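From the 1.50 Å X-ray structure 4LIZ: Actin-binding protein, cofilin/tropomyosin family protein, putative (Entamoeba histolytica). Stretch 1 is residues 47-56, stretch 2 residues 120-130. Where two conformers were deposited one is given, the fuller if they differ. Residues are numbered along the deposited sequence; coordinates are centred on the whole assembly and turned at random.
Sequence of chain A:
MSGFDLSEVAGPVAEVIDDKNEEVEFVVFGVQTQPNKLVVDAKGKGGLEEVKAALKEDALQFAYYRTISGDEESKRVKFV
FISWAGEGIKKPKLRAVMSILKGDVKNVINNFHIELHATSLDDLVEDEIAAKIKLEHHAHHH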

# COMPACT_ATOMS: atom_id res chain seq x y z
N GLY A 47 3.38 2.52 -10.46
CA GLY A 47 3.62 3.19 -9.17
C GLY A 47 2.29 3.80 -8.69
O GLY A 47 1.25 3.28 -8.80
N LEU A 48 2.50 5.01 -8.12
CA LEU A 48 1.37 5.72 -7.52
C LEU A 48 0.10 5.86 -8.39
O LEU A 48 -1.03 5.64 -7.97
CB LEU A 48 1.79 7.07 -6.94
CG LEU A 48 0.66 7.79 -6.22
CD1 LEU A 48 0.28 7.06 -4.94
CD2 LEU A 48 1.10 9.25 -5.94
N GLU A 49 0.29 6.27 -9.65
CA GLU A 49 -0.88 6.45 -10.47
C GLU A 49 -1.68 5.15 -10.68
O GLU A 49 -2.85 5.13 -10.70
CB GLU A 49 -0.61 7.31 -11.74
CG GLU A 49 0.14 8.63 -11.38
CD GLU A 49 -0.52 9.57 -10.29
OE1 GLU A 49 -1.75 9.67 -10.16
OE2 GLU A 49 0.27 10.18 -9.51
N GLU A 50 -0.94 4.07 -10.88
CA GLU A 50 -1.56 2.77 -11.02
C GLU A 50 -2.29 2.30 -9.74
O GLU A 50 -3.35 1.75 -9.79
CB GLU A 50 -0.52 1.74 -11.44
CG GLU A 50 -0.08 1.83 -12.89
CD GLU A 50 0.80 3.03 -13.21
OE1 GLU A 50 1.50 3.57 -12.40
OE2 GLU A 50 0.77 3.45 -14.36
N VAL A 51 -1.68 2.57 -8.61
CA VAL A 51 -2.32 2.29 -7.36
C VAL A 51 -3.61 3.10 -7.24
O VAL A 51 -4.62 2.59 -6.92
CB VAL A 51 -1.34 2.65 -6.21
CG1 VAL A 51 -2.02 2.81 -4.85
CG2 VAL A 51 -0.20 1.66 -6.12
N LYS A 52 -3.53 4.38 -7.56
CA LYS A 52 -4.67 5.26 -7.38
C LYS A 52 -5.81 4.79 -8.25
O LYS A 52 -6.90 4.81 -7.83
CB LYS A 52 -4.31 6.72 -7.63
CG LYS A 52 -3.54 7.37 -6.50
CD LYS A 52 -2.99 8.74 -6.86
CE LYS A 52 -4.07 9.78 -6.97
NZ LYS A 52 -3.38 11.05 -7.27
N ALA A 53 -5.50 4.35 -9.47
CA ALA A 53 -6.53 3.84 -10.31
C ALA A 53 -7.31 2.67 -9.84
O ALA A 53 -8.45 2.41 -10.20
CB ALA A 53 -5.91 3.51 -11.68
N ALA A 54 -6.66 1.88 -8.97
CA ALA A 54 -7.24 0.72 -8.35
C ALA A 54 -7.99 0.93 -7.02
O ALA A 54 -8.69 0.01 -6.59
CB ALA A 54 -6.17 -0.39 -8.15
N LEU A 55 -7.83 2.13 -6.46
CA LEU A 55 -8.46 2.42 -5.17
C LEU A 55 -9.95 2.78 -5.35
O LEU A 55 -10.16 3.71 -6.15
CB LEU A 55 -7.70 3.48 -4.45
CG LEU A 55 -6.29 3.10 -4.02
CD1 LEU A 55 -5.52 4.27 -3.39
CD2 LEU A 55 -6.28 1.95 -3.08
N LYS A 56 -10.84 2.19 -4.64
CA LYS A 56 -12.30 2.32 -4.88
C LYS A 56 -12.93 3.07 -3.70
O LYS A 56 -12.61 2.87 -2.53
CB LYS A 56 -12.90 0.97 -5.05
CG LYS A 56 -12.37 0.11 -6.19
CD LYS A 56 -12.41 0.90 -7.51
CE LYS A 56 -11.83 0.07 -8.67
NZ LYS A 56 -11.24 1.03 -9.63
N SER A 120 -9.23 9.78 0.49
CA SER A 120 -9.54 10.41 -0.76
C SER A 120 -8.29 10.39 -1.65
O SER A 120 -7.22 10.39 -1.16
CB SER A 120 -9.98 11.85 -0.47
OG SER A 120 -9.62 12.72 -1.42
N LEU A 121 -8.50 10.40 -2.96
CA LEU A 121 -7.39 10.48 -3.87
C LEU A 121 -6.56 11.75 -3.71
O LEU A 121 -5.44 11.72 -4.01
CB LEU A 121 -7.81 10.24 -5.34
CG LEU A 121 -8.42 8.88 -5.63
CD1 LEU A 121 -8.88 8.79 -7.06
CD2 LEU A 121 -7.51 7.71 -5.31
N ASP A 122 -7.15 12.82 -3.20
CA ASP A 122 -6.41 14.01 -2.93
C ASP A 122 -5.38 13.83 -1.85
O ASP A 122 -4.59 14.67 -1.70
CB ASP A 122 -7.35 15.17 -2.54
CG ASP A 122 -8.33 15.58 -3.67
OD1 ASP A 122 -8.01 15.49 -4.84
OD2 ASP A 122 -9.44 16.04 -3.36
N ASP A 123 -5.47 12.77 -1.06
CA ASP A 123 -4.50 12.50 -0.03
C ASP A 123 -3.22 11.93 -0.62
O ASP A 123 -2.29 11.78 0.07
CB ASP A 123 -5.04 11.48 1.00
CG ASP A 123 -6.17 12.01 1.86
OD1 ASP A 123 -6.19 13.23 2.06
OD2 ASP A 123 -6.99 11.25 2.28
N LEU A 124 -3.25 11.54 -1.89
CA LEU A 124 -2.16 10.79 -2.50
C LEU A 124 -1.64 11.52 -3.74
O LEU A 124 -2.18 11.40 -4.79
CB LEU A 124 -2.64 9.37 -2.88
CG LEU A 124 -3.15 8.49 -1.73
CD1 LEU A 124 -3.80 7.25 -2.31
CD2 LEU A 124 -2.00 8.13 -0.81
N VAL A 125 -0.55 12.21 -3.53
CA VAL A 125 -0.03 13.19 -4.54
C VAL A 125 1.39 12.91 -4.67
O VAL A 125 2.21 13.02 -3.75
CB VAL A 125 -0.34 14.64 -4.14
CG1 VAL A 125 0.28 15.65 -5.15
CG2 VAL A 125 -1.77 14.85 -3.95
N GLU A 126 1.85 12.66 -5.89
CA GLU A 126 3.22 12.24 -6.11
C GLU A 126 4.28 13.20 -5.55
O GLU A 126 5.19 12.80 -4.93
CB GLU A 126 3.47 12.08 -7.63
CG GLU A 126 4.93 11.83 -8.02
CD GLU A 126 5.49 10.50 -7.53
OE1 GLU A 126 4.72 9.59 -7.39
OE2 GLU A 126 6.70 10.41 -7.31
N ASP A 127 4.11 14.48 -5.79
CA ASP A 127 5.11 15.40 -5.30
C ASP A 127 5.17 15.47 -3.77
O ASP A 127 6.15 15.75 -3.24
CB ASP A 127 5.02 16.80 -5.99
CG ASP A 127 3.86 17.65 -5.50
OD1 ASP A 127 2.85 17.74 -6.17
OD2 ASP A 127 4.03 18.23 -4.44
N GLU A 128 4.02 15.35 -3.15
CA GLU A 128 3.94 15.34 -1.69
C GLU A 128 4.62 14.12 -1.11
O GLU A 128 5.37 14.23 -0.19
CB GLU A 128 2.49 15.40 -1.23
CG GLU A 128 1.72 16.64 -1.66
CD GLU A 128 0.25 16.61 -1.27
OE1 GLU A 128 -0.14 15.69 -0.63
OE2 GLU A 128 -0.48 17.52 -1.61
N ILE A 129 4.38 12.96 -1.71
CA ILE A 129 4.99 11.74 -1.20
C ILE A 129 6.51 11.80 -1.49
O ILE A 129 7.36 11.45 -0.65
CB ILE A 129 4.33 10.59 -1.93
CG1 ILE A 129 2.95 10.44 -1.46
CG2 ILE A 129 5.16 9.29 -1.71
CD1 ILE A 129 2.05 9.52 -2.23
N ALA A 130 7.02 12.24 -2.65
CA ALA A 130 8.39 12.40 -2.96
C ALA A 130 9.08 13.31 -1.99
O ALA A 130 10.16 13.00 -1.55
CB ALA A 130 8.54 12.91 -4.41
O HOH W 1 4.90 6.64 -8.30
O HOH W 2 0.02 12.39 -8.10
O HOH W 3 3.26 9.27 -9.68
O HOH W 4 -4.53 13.51 -6.19

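The helix that begins at Leu48 meets a segment that changes form as it passes: a 3-10 turn at 121-123, a short linker, then the start of a helix at Glu126. The axes of the two helices come no closer than 12.4 Å, with 122° between their N-to-C directions, so contact is made by side chains rather than by backbones in close approach. The CA atoms of Leu48 and Glu126 lie 6.9 Å apart, as do those of Lys52 and Leu121; one turn along the first helix thus corresponds to five residues of the second stretch, in reverse order.

Lys52 makes the one direct hydrogen bond between the stretches. Its CA-to-CB bond points toward the partner, and chi angles of m, t, p, t carry the chain past Leu124, CD lying 4.0 Å from Leu124 CB. After the m turn at chi1, chi2 and chi4 are t, and the p value at chi3 (72°) is the one further bend; the amine ends with NZ 2.8 Å from Leu124 O. That carbonyl lies in the linker ahead of the helix, where it can accept from a side chain. Lys52 NZ also forms a salt bridge with Glu49 OE1, at 3.6 Å, and donates to water 4 (NZ to water O, 2.9 Å), which in turn donates to Leu121 O at 3.0 Å.

Leu48, buried and in the t, p rotamer, places CD2 3.5 Å from Glu126 N and 3.8 Å from Ile129 CD1, while CD1 lies 4.3 Å from Leu124 CB. Both Leu48 methyls approach Ile129 CD1, CD2 at 3.8 Å and CD1 at 4.1 Å. Leu55, beyond the helix, adopts m, t; its CD1 meets Leu124 CD1 at 3.6 Å, and its CB lies 4.3 Å from Leu121 CD2. Leu121 and Leu124 are also m, t, and both direct CA-to-CB toward the first stretch, giving a continuous apolar patch.

The acidic side chains Glu49 and Glu126 are joined through water. Glu49, in the conformer given, has chi1 and chi2 both m; its CB points sideways, but the carboxylate comes nearer the second stretch. Water 2 donates to Glu49 OE2 (2.6 Å from its O) and accepts from Glu126 N (2.9 Å). Water 3 donates to both Glu49 OE2 (3.1 Å) and Glu126 OE1 (2.7 Å), satisfying two acceptors that cannot pair as charged carboxylates. Glu126, at t, p, also receives a bond from water 1, whose O is 3.1 Å from OE1 and 2.9 Å from Leu48 N, the donor to it.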